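Local coordinates for protein SusD homolog (Bacteroides thetaiotaomicron, PDB 4MRU) that probably binds mucin O-glycans at the bacterial outer membrane, as a SusD-family lipoprotein with a TPR-like helical fold, at residues 72-84 with 457-469. Residues are numbered along the deposited sequence; the frame is centred on the assembly and turned at random.
With EDO (1,2-ethanediol), chain G.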
loop_
_atom_site.group_PDB
_atom_site.type_symbol
_atom_site.label_atom_id
_atom_site.label_comp_id
_atom_site.label_asym_id
_atom_site.label_seq_id
_atom_site.Cartn_x
_atom_site.Cartn_y
_atom_site.Cartn_z
ATOM N N TYR A 72 1.190 3.673 18.142
ATOM C CA TYR A 72 2.315 4.530 17.724
ATOM C C TYR A 72 3.588 4.305 18.543
ATOM O O TYR A 72 4.489 5.145 18.515
ATOM C CB TYR A 72 1.922 6.031 17.733
ATOM C CG TYR A 72 0.701 6.417 16.911
ATOM C CD1 TYR A 72 0.233 5.645 15.873
ATOM C CD2 TYR A 72 0.015 7.599 17.182
ATOM C CE1 TYR A 72 -0.830 6.067 15.087
ATOM C CE2 TYR A 72 -1.096 7.993 16.444
ATOM C CZ TYR A 72 -1.530 7.205 15.397
ATOM O OH TYR A 72 -2.609 7.611 14.649
ATOM N N ASN A 73 3.667 3.166 19.244
ATOM C CA ASN A 73 4.833 2.879 20.074
ATOM C C ASN A 73 5.285 1.451 19.851
ATOM O O ASN A 73 5.491 0.711 20.797
ATOM C CB ASN A 73 4.563 3.178 21.557
ATOM C CG ASN A 73 3.598 2.213 22.187
ATOM O OD1 ASN A 73 2.691 1.686 21.537
ATOM N ND2 ASN A 73 3.802 1.963 23.466
ATOM N N PRO A 74 5.492 1.072 18.584
ATOM C CA PRO A 74 5.929 -0.295 18.360
ATOM C C PRO A 74 7.199 -0.612 19.148
ATOM O O PRO A 74 8.101 0.213 19.235
ATOM C CB PRO A 74 6.212 -0.335 16.862
ATOM C CG PRO A 74 6.453 1.076 16.441
ATOM C CD PRO A 74 5.600 1.897 17.375
ATOM N N LYS A 75 7.237 -1.796 19.732
ATOM C CA LYS A 75 8.423 -2.267 20.397
ATOM C C LYS A 75 9.623 -2.116 19.464
ATOM O O LYS A 75 9.526 -2.400 18.270
ATOM C CB LYS A 75 8.246 -3.700 20.779
ATOM C CG LYS A 75 9.345 -4.233 21.625
ATOM C CD LYS A 75 9.020 -5.641 22.047
ATOM C CE LYS A 75 10.116 -6.114 22.999
ATOM N NZ LYS A 75 9.955 -7.556 23.235
ATOM N N THR A 76 10.732 -1.651 20.017
ATOM C CA THR A 76 11.907 -1.253 19.233
ATOM C C THR A 76 12.347 -2.337 18.237
ATOM O O THR A 76 12.563 -2.048 17.096
ATOM C CB THR A 76 13.089 -0.946 20.152
ATOM O OG1 THR A 76 12.698 0.065 21.051
ATOM C CG2 THR A 76 14.299 -0.458 19.357
ATOM N N ASP A 77 12.486 -3.575 18.681
ATOM C CA ASP A 77 12.985 -4.608 17.765
ATOM C C ASP A 77 11.899 -5.068 16.757
ATOM O O ASP A 77 12.198 -5.736 15.803
ATOM C CB ASP A 77 13.694 -5.778 18.524
ATOM C CG ASP A 77 12.791 -6.583 19.422
ATOM O OD1 ASP A 77 11.579 -6.332 19.458
ATOM O OD2 ASP A 77 13.324 -7.492 20.113
ATOM N N TRP A 78 10.651 -4.652 16.935
ATOM C CA TRP A 78 9.633 -4.865 15.928
ATOM C C TRP A 78 9.764 -3.892 14.758
ATOM O O TRP A 78 9.080 -4.041 13.719
ATOM C CB TRP A 78 8.262 -4.714 16.548
ATOM C CG TRP A 78 7.896 -5.764 17.513
ATOM C CD1 TRP A 78 8.689 -6.699 18.056
ATOM C CD2 TRP A 78 6.590 -5.965 18.065
ATOM N NE1 TRP A 78 7.974 -7.490 18.925
ATOM C CE2 TRP A 78 6.670 -7.081 18.928
ATOM C CE3 TRP A 78 5.358 -5.328 17.891
ATOM C CZ2 TRP A 78 5.562 -7.568 19.641
ATOM C CZ3 TRP A 78 4.249 -5.812 18.613
ATOM C CH2 TRP A 78 4.363 -6.933 19.459
ATOM N N LEU A 79 10.668 -2.920 14.878
ATOM C CA LEU A 79 10.962 -1.998 13.770
ATOM C C LEU A 79 11.987 -2.527 12.752
ATOM O O LEU A 79 12.231 -1.906 11.734
ATOM C CB LEU A 79 11.493 -0.666 14.331
ATOM C CG LEU A 79 10.529 0.240 15.080
ATOM C CD1 LEU A 79 11.330 1.380 15.730
ATOM C CD2 LEU A 79 9.451 0.783 14.176
ATOM N N LYS A 80 12.609 -3.644 13.060
ATOM C CA LYS A 80 13.628 -4.222 12.222
ATOM C C LYS A 80 13.139 -4.682 10.864
ATOM O O LYS A 80 13.786 -4.411 9.848
ATOM C CB LYS A 80 14.270 -5.437 12.945
ATOM C CG LYS A 80 15.537 -5.899 12.270
ATOM C CD LYS A 80 16.194 -7.058 13.003
ATOM C CE LYS A 80 17.524 -7.466 12.358
ATOM N NZ LYS A 80 17.357 -8.730 11.607
ATOM N N ALA A 81 12.011 -5.379 10.815
ATOM C CA ALA A 81 11.667 -6.162 9.603
ATOM C C ALA A 81 11.355 -5.327 8.355
ATOM O O ALA A 81 11.855 -5.638 7.293
ATOM C CB ALA A 81 10.515 -7.115 9.885
ATOM N N PRO A 82 10.559 -4.244 8.475
ATOM C CA PRO A 82 10.260 -3.496 7.231
ATOM C C PRO A 82 11.438 -2.728 6.575
ATOM O O PRO A 82 11.285 -2.197 5.480
ATOM C CB PRO A 82 9.176 -2.505 7.677
ATOM C CG PRO A 82 8.651 -3.065 8.972
ATOM C CD PRO A 82 9.853 -3.667 9.628
ATOM N N PHE A 83 12.553 -2.608 7.272
ATOM C CA PHE A 83 13.742 -1.869 6.792
ATOM C C PHE A 83 14.864 -2.844 6.613
ATOM O O PHE A 83 15.270 -3.152 5.480
ATOM C CB PHE A 83 14.140 -0.746 7.776
ATOM C CG PHE A 83 15.322 0.094 7.320
ATOM C CD1 PHE A 83 16.596 -0.292 7.621
ATOM C CD2 PHE A 83 15.133 1.261 6.625
ATOM C CE1 PHE A 83 17.684 0.457 7.215
ATOM C CE2 PHE A 83 16.203 2.016 6.201
ATOM C CZ PHE A 83 17.481 1.615 6.493
ATOM N N THR A 84 15.341 -3.379 7.732
ATOM C CA THR A 84 16.538 -4.202 7.708
ATOM C C THR A 84 16.314 -5.529 6.963
ATOM O O THR A 84 17.133 -5.925 6.149
ATOM C CB THR A 84 17.039 -4.502 9.121
ATOM O OG1 THR A 84 17.313 -3.270 9.822
ATOM C CG2 THR A 84 18.338 -5.363 9.078
ATOM N N ALA A 457 -3.103 13.930 13.206
ATOM C CA ALA A 457 -2.432 13.662 11.907
ATOM C C ALA A 457 -1.991 12.211 11.726
ATOM O O ALA A 457 -1.827 11.760 10.613
ATOM C CB ALA A 457 -1.237 14.587 11.711
ATOM N N GLY A 458 -1.844 11.459 12.812
ATOM C CA GLY A 458 -1.436 10.071 12.712
ATOM C C GLY A 458 0.037 9.846 12.394
ATOM O O GLY A 458 0.841 10.785 12.437
HETATM N N MSE A 459 0.381 8.600 12.134
HETATM C CA MSE A 459 1.761 8.253 11.773
HETATM C C MSE A 459 2.057 8.762 10.385
HETATM O O MSE A 459 1.315 8.491 9.440
HETATM C CB MSE A 459 2.049 6.761 11.755
HETATM C CG MSE A 459 2.046 6.178 13.129
HETATM SE SE MSE A 459 3.679 6.539 14.139
HETATM C CE MSE A 459 5.011 5.119 13.784
ATOM N N ARG A 460 3.160 9.486 10.258
ATOM C CA ARG A 460 3.595 10.096 9.002
ATOM C C ARG A 460 4.732 9.310 8.327
ATOM O O ARG A 460 4.959 9.432 7.135
ATOM C CB ARG A 460 4.013 11.540 9.279
ATOM C CG ARG A 460 2.959 12.391 9.978
ATOM C CD ARG A 460 1.541 12.223 9.435
ATOM N NE ARG A 460 1.389 12.782 8.129
ATOM C CZ ARG A 460 0.229 12.932 7.491
ATOM N NH1 ARG A 460 -0.918 12.510 8.014
ATOM N NH2 ARG A 460 0.234 13.456 6.287
ATOM N N ARG A 461 5.384 8.452 9.104
ATOM C CA ARG A 461 6.408 7.565 8.658
ATOM C C ARG A 461 6.746 6.605 9.799
ATOM O O ARG A 461 6.286 6.779 10.925
ATOM C CB ARG A 461 7.658 8.338 8.256
ATOM C CG ARG A 461 8.257 9.153 9.415
ATOM C CD ARG A 461 9.477 9.933 8.989
ATOM N NE ARG A 461 10.655 9.119 8.728
ATOM C CZ ARG A 461 11.519 8.673 9.650
ATOM N NH1 ARG A 461 11.344 8.915 10.945
ATOM N NH2 ARG A 461 12.581 7.957 9.262
ATOM N N LEU A 462 7.574 5.603 9.514
ATOM C CA LEU A 462 8.170 4.745 10.537
ATOM C C LEU A 462 9.583 5.223 10.889
ATOM O O LEU A 462 10.275 5.785 10.044
ATOM C CB LEU A 462 8.303 3.290 10.089
ATOM C CG LEU A 462 7.182 2.333 10.288
ATOM C CD1 LEU A 462 7.653 0.895 9.994
ATOM C CD2 LEU A 462 6.632 2.459 11.704
HETATM N N MSE A 463 10.008 4.894 12.098
HETATM C CA MSE A 463 11.308 5.291 12.616
HETATM C C MSE A 463 12.336 4.271 12.212
HETATM O O MSE A 463 12.012 3.112 12.068
HETATM C CB MSE A 463 11.293 5.380 14.145
HETATM C CG MSE A 463 10.317 6.449 14.609
HETATM SE SE MSE A 463 8.564 5.608 14.984
HETATM C CE MSE A 463 8.995 4.768 16.725
ATOM N N TYR A 464 13.573 4.703 12.005
ATOM C CA TYR A 464 14.645 3.782 11.609
ATOM C C TYR A 464 14.929 2.789 12.721
ATOM O O TYR A 464 14.701 3.089 13.860
ATOM C CB TYR A 464 15.912 4.531 11.271
ATOM C CG TYR A 464 15.756 5.439 10.044
ATOM C CD1 TYR A 464 15.406 4.921 8.806
ATOM C CD2 TYR A 464 16.010 6.786 10.126
ATOM C CE1 TYR A 464 15.323 5.735 7.670
ATOM C CE2 TYR A 464 15.903 7.625 9.012
ATOM C CZ TYR A 464 15.587 7.103 7.790
ATOM O OH TYR A 464 15.518 7.965 6.711
ATOM N N PRO A 465 15.343 1.577 12.367
ATOM C CA PRO A 465 15.532 0.552 13.402
ATOM C C PRO A 465 16.761 0.835 14.242
ATOM O O PRO A 465 17.712 1.498 13.779
ATOM C CB PRO A 465 15.702 -0.749 12.594
ATOM C CG PRO A 465 16.104 -0.347 11.255
ATOM C CD PRO A 465 15.589 1.059 11.020
ATOM N N ASN A 466 16.788 0.277 15.449
ATOM C CA ASN A 466 17.884 0.526 16.351
ATOM C C ASN A 466 19.241 0.002 15.823
ATOM O O ASN A 466 20.291 0.523 16.190
ATOM C CB ASN A 466 17.624 -0.083 17.731
ATOM C CG ASN A 466 18.529 0.533 18.806
ATOM O OD1 ASN A 466 18.444 1.721 19.094
ATOM N ND2 ASN A 466 19.373 -0.265 19.385
ATOM N N GLU A 467 19.206 -1.043 15.009
ATOM C CA GLU A 467 20.391 -1.563 14.341
ATOM C C GLU A 467 21.120 -0.447 13.562
ATOM O O GLU A 467 22.344 -0.351 13.568
ATOM C CB GLU A 467 20.020 -2.704 13.398
ATOM C CG GLU A 467 19.577 -3.987 14.110
ATOM C CD GLU A 467 18.151 -3.962 14.720
ATOM O OE1 GLU A 467 17.392 -2.971 14.593
ATOM O OE2 GLU A 467 17.758 -4.969 15.344
ATOM N N GLU A 468 20.364 0.413 12.914
ATOM C CA GLU A 468 20.985 1.494 12.186
ATOM C C GLU A 468 21.716 2.431 13.123
ATOM O O GLU A 468 22.841 2.895 12.809
ATOM C CB GLU A 468 19.948 2.227 11.363
ATOM C CG GLU A 468 19.502 1.395 10.161
ATOM C CD GLU A 468 20.610 1.111 9.167
ATOM O OE1 GLU A 468 21.105 2.074 8.498
ATOM O OE2 GLU A 468 20.983 -0.079 9.038
ATOM N N TYR A 469 21.145 2.641 14.304
ATOM C CA TYR A 469 21.778 3.522 15.287
ATOM C C TYR A 469 23.064 2.886 15.800
ATOM O O TYR A 469 24.059 3.563 16.014
ATOM C CB TYR A 469 20.832 3.842 16.463
ATOM C CG TYR A 469 19.786 4.895 16.165
ATOM C CD1 TYR A 469 18.601 4.560 15.498
ATOM C CD2 TYR A 469 19.955 6.199 16.548
ATOM C CE1 TYR A 469 17.643 5.519 15.215
ATOM C CE2 TYR A 469 18.979 7.170 16.286
ATOM C CZ TYR A 469 17.843 6.827 15.592
ATOM O OH TYR A 469 16.849 7.760 15.313
HETATM C C1 EDO G . -5.456 7.277 12.127
HETATM O O1 EDO G . -5.047 6.695 10.891
HETATM C C2 EDO G . -5.030 6.387 13.285
HETATM O O2 EDO G . -3.637 6.006 13.174
HETATM O O HOH W 1 15.008 -1.866 15.702
HETATM O O HOH W 2 15.205 -6.961 15.955
HETATM O O HOH W 3 11.870 0.468 11.031
HETATM O O HOH W 4 19.662 -2.255 9.385
#
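Y72, L79 and F83 meet M459, L462 and P465 in an apolar, water-bridged contact of the SusD fold, where the loop leading into helix 81-100 runs beside the loop leading into helix 466-471. At one end lies a Met-aromatic contact: the selenium of M459, a selenomethionine, sits obliquely 4.6 Å from the centroid of the Y72 ring, and M459 CG comes within 3.3 Å of Y72 CD1. Glycine suits position 458, with its positive phi, because a CB there would crowd Y72 OH. Replacing Y72 by alanine would remove the ring packed against M459 and V445, and would probably leave a gap there with the selenomethionine chain freer to turn. In the middle, branched L79 reaches L462, CD2 to CD2 at 4.1 Å. F83 turns its ring onto rigid P465 because its chi1 of -178° sets CG opposite the backbone N; P465 CD makes an off-centre CH-pi contact, while Y464 turns its edge toward the F83 face in an offset edge-to-face pair, planes 73° apart; the Y464 hydroxyl hydrogen-bonds to P127 O. Water joins the polar groups: one molecule accepts from the backbone N of N466 (N to water O 2.8 Å) while donating to T76 O and E467 OE1.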